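Local coordinates for tRNA (guanine-N(1)-)-methyltransferase (Corynebacterium diphtheriae, PDB 7KFF), which transfers a methyl group from S-adenosyl-methionine to N1 of a guanine in tRNA, the guanine at position 37 in this enzyme family, at residues A[17-23]-A[160-166]. Numbering follows the deposited sequence.
Sequences MRLDVIT and EHIVFAC
His-161 reaches from its own strand to Asp-20 on the neighbouring parallel strand, its NE2 donating a hydrogen bond to OD2 of Asp-20 at 2.8 Å. The bond is bent, 147° at the hydrogen, and comes to the anti side of a carboxylate turned 78° from the ring. CG of His-161 stands anti to the backbone N (chi1 -169°), which leans the imidazole over the gap between the strands, and CD2 of the ring lies 3.5 Å from CG of Arg-18. Arg-18, its chain folded at chi2, takes the carboxylate of Asp-20 side-on: NE meets its OD2 at 3.0 Å from above the carboxylate plane, while NH2 forms a salt bridge to OD1. OD2 thus accepts two bonds, and OD1 a further one from His-51, so a buried aspartate is well compensated; the arginine beside it probably favours the charged carboxylate. Farther along this face the lining turns apolar, CD1 of Ile-22 meeting CG1 of Val-163 at 4.1 Å.

The opposite face is apolar. CD2 of Leu-19 lies 3.9 Å from CB of Ile-162 and also meets the edge of Phe-164 at CE1, while CG2 of Val-21 slants against CD1 of that ring. Branched and aromatic residues suit such a face because they fill it without polar groups to satisfy. Farther along, the small Cys-166 sets SG 3.6 Å from CG1 of Val-21, its side chain about 6 Å from the bound S-adenosyl-L-homocysteine.

Backbone bonds from Arg-18 N to Glu-160 O through Cys-166 N to Ile-22 O hold the parallel register. The pair lies inside the parallel sheet of this SPOUT-clan enzyme, between strands 46-52 and 137-141. Helix 79-90 covers Asp-20, Ile-22 and Ala-165 on one face; on the other, helix 200-211 packs against Met-17 (selenomethionine), Phe-164 and Cys-166.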
loop_
_atom_site.group_PDB
_atom_site.type_symbol
_atom_site.label_atom_id
_atom_site.label_comp_id
_atom_site.label_asym_id
_atom_site.label_seq_id
_atom_site.Cartn_x
_atom_site.Cartn_y
_atom_site.Cartn_z
HETATM N N MSE A 17 3.647 -20.219 -8.266
HETATM C CA MSE A 17 3.506 -19.752 -6.898
HETATM C C MSE A 17 2.045 -19.902 -6.502
HETATM O O MSE A 17 1.145 -19.519 -7.253
HETATM C CB MSE A 17 3.921 -18.298 -6.782
HETATM C CG MSE A 17 3.670 -17.707 -5.376
HETATM SE SE MSE A 17 4.109 -15.858 -5.341
HETATM C CE MSE A 17 6.024 -16.094 -5.524
ATOM N N ARG A 18 1.812 -20.466 -5.327
ATOM C CA ARG A 18 0.481 -20.582 -4.755
ATOM C C ARG A 18 0.285 -19.516 -3.692
ATOM O O ARG A 18 1.103 -19.392 -2.777
ATOM C CB ARG A 18 0.303 -21.958 -4.121
ATOM C CG ARG A 18 -0.982 -22.176 -3.389
ATOM C CD ARG A 18 -2.200 -22.142 -4.276
ATOM N NE ARG A 18 -3.386 -22.377 -3.467
ATOM C CZ ARG A 18 -4.586 -22.672 -3.951
ATOM N NH1 ARG A 18 -4.756 -22.792 -5.259
ATOM N NH2 ARG A 18 -5.605 -22.851 -3.121
ATOM N N LEU A 19 -0.778 -18.739 -3.830
ATOM C CA LEU A 19 -1.207 -17.776 -2.837
ATOM C C LEU A 19 -2.534 -18.235 -2.262
ATOM O O LEU A 19 -3.464 -18.519 -3.012
ATOM C CB LEU A 19 -1.444 -16.401 -3.448
ATOM C CG LEU A 19 -0.312 -15.760 -4.212
ATOM C CD1 LEU A 19 -0.743 -14.365 -4.682
ATOM C CD2 LEU A 19 0.970 -15.701 -3.410
ATOM N N ASP A 20 -2.632 -18.296 -0.941
ATOM C CA ASP A 20 -3.891 -18.564 -0.254
ATOM C C ASP A 20 -4.177 -17.381 0.659
ATOM O O ASP A 20 -3.293 -16.927 1.392
ATOM C CB ASP A 20 -3.829 -19.852 0.554
ATOM C CG ASP A 20 -3.973 -21.079 -0.302
ATOM O OD1 ASP A 20 -5.116 -21.375 -0.728
ATOM O OD2 ASP A 20 -2.938 -21.712 -0.609
ATOM N N VAL A 21 -5.400 -16.876 0.617
ATOM C CA VAL A 21 -5.794 -15.701 1.386
ATOM C C VAL A 21 -6.981 -16.079 2.256
ATOM O O VAL A 21 -7.976 -16.604 1.747
ATOM C CB VAL A 21 -6.178 -14.532 0.464
ATOM C CG1 VAL A 21 -6.466 -13.279 1.287
ATOM C CG2 VAL A 21 -5.118 -14.271 -0.563
ATOM N N ILE A 22 -6.895 -15.793 3.554
ATOM C CA ILE A 22 -7.974 -16.065 4.499
ATOM C C ILE A 22 -8.548 -14.728 4.952
ATOM O O ILE A 22 -7.807 -13.857 5.426
ATOM C CB ILE A 22 -7.493 -16.893 5.701
ATOM C CG1 ILE A 22 -6.794 -18.172 5.240
ATOM C CG2 ILE A 22 -8.670 -17.220 6.613
ATOM C CD1 ILE A 22 -5.969 -18.849 6.315
ATOM N N THR A 23 -9.860 -14.562 4.788
ATOM C CA THR A 23 -10.493 -13.257 4.899
ATOM C C THR A 23 -11.984 -13.409 5.172
ATOM O O THR A 23 -12.613 -14.376 4.747
ATOM C CB THR A 23 -10.278 -12.483 3.577
ATOM O OG1 THR A 23 -11.102 -11.310 3.559
ATOM C CG2 THR A 23 -10.663 -13.350 2.357
ATOM N N GLU A 160 7.259 -20.850 -2.848
ATOM C CA GLU A 160 6.293 -21.717 -3.503
ATOM C C GLU A 160 4.877 -21.516 -2.982
ATOM O O GLU A 160 3.917 -21.763 -3.720
ATOM C CB GLU A 160 6.666 -23.174 -3.272
ATOM C CG GLU A 160 8.020 -23.562 -3.789
ATOM C CD GLU A 160 8.321 -25.025 -3.529
ATOM O OE1 GLU A 160 9.478 -25.434 -3.739
ATOM O OE2 GLU A 160 7.403 -25.766 -3.114
ATOM N N HIS A 161 4.727 -21.124 -1.718
ATOM C CA HIS A 161 3.424 -21.044 -1.066
ATOM C C HIS A 161 3.449 -19.909 -0.059
ATOM O O HIS A 161 4.209 -19.969 0.923
ATOM C CB HIS A 161 3.102 -22.356 -0.344
ATOM C CG HIS A 161 1.688 -22.455 0.114
ATOM N ND1 HIS A 161 1.266 -23.378 1.044
ATOM C CD2 HIS A 161 0.590 -21.747 -0.240
ATOM C CE1 HIS A 161 -0.034 -23.245 1.229
ATOM N NE2 HIS A 161 -0.467 -22.255 0.473
ATOM N N ILE A 162 2.612 -18.905 -0.305
ATOM C CA ILE A 162 2.395 -17.797 0.611
ATOM C C ILE A 162 0.937 -17.812 1.046
ATOM O O ILE A 162 0.032 -17.838 0.205
ATOM C CB ILE A 162 2.781 -16.437 0.003
ATOM C CG1 ILE A 162 4.202 -16.452 -0.556
ATOM C CG2 ILE A 162 2.625 -15.362 1.076
ATOM C CD1 ILE A 162 4.630 -15.143 -1.215
ATOM N N VAL A 163 0.717 -17.796 2.356
ATOM C CA VAL A 163 -0.599 -17.669 2.969
ATOM C C VAL A 163 -0.677 -16.284 3.589
ATOM O O VAL A 163 0.296 -15.812 4.195
ATOM C CB VAL A 163 -0.821 -18.789 4.005
ATOM C CG1 VAL A 163 -2.172 -18.640 4.669
ATOM C CG2 VAL A 163 -0.689 -20.164 3.329
ATOM N N PHE A 164 -1.822 -15.639 3.434
ATOM C CA PHE A 164 -2.101 -14.335 4.020
ATOM C C PHE A 164 -3.251 -14.427 5.012
ATOM O O PHE A 164 -4.312 -14.948 4.673
ATOM C CB PHE A 164 -2.494 -13.320 2.948
ATOM C CG PHE A 164 -1.427 -13.018 1.944
ATOM C CD1 PHE A 164 -1.295 -13.803 0.820
ATOM C CD2 PHE A 164 -0.630 -11.895 2.069
ATOM C CE1 PHE A 164 -0.357 -13.493 -0.156
ATOM C CE2 PHE A 164 0.301 -11.576 1.099
ATOM C CZ PHE A 164 0.435 -12.379 -0.020
ATOM N N ALA A 165 -3.053 -13.895 6.215
ATOM C CA ALA A 165 -4.092 -13.808 7.241
ATOM C C ALA A 165 -4.549 -12.359 7.324
ATOM O O ALA A 165 -3.805 -11.506 7.805
ATOM C CB ALA A 165 -3.566 -14.287 8.592
ATOM N N CYS A 166 -5.763 -12.072 6.850
ATOM C CA CYS A 166 -6.258 -10.703 6.753
ATOM C C CYS A 166 -7.003 -10.265 8.001
ATOM O O CYS A 166 -8.071 -10.795 8.311
ATOM C CB CYS A 166 -7.185 -10.522 5.558
ATOM S SG CYS A 166 -6.430 -10.909 3.982
#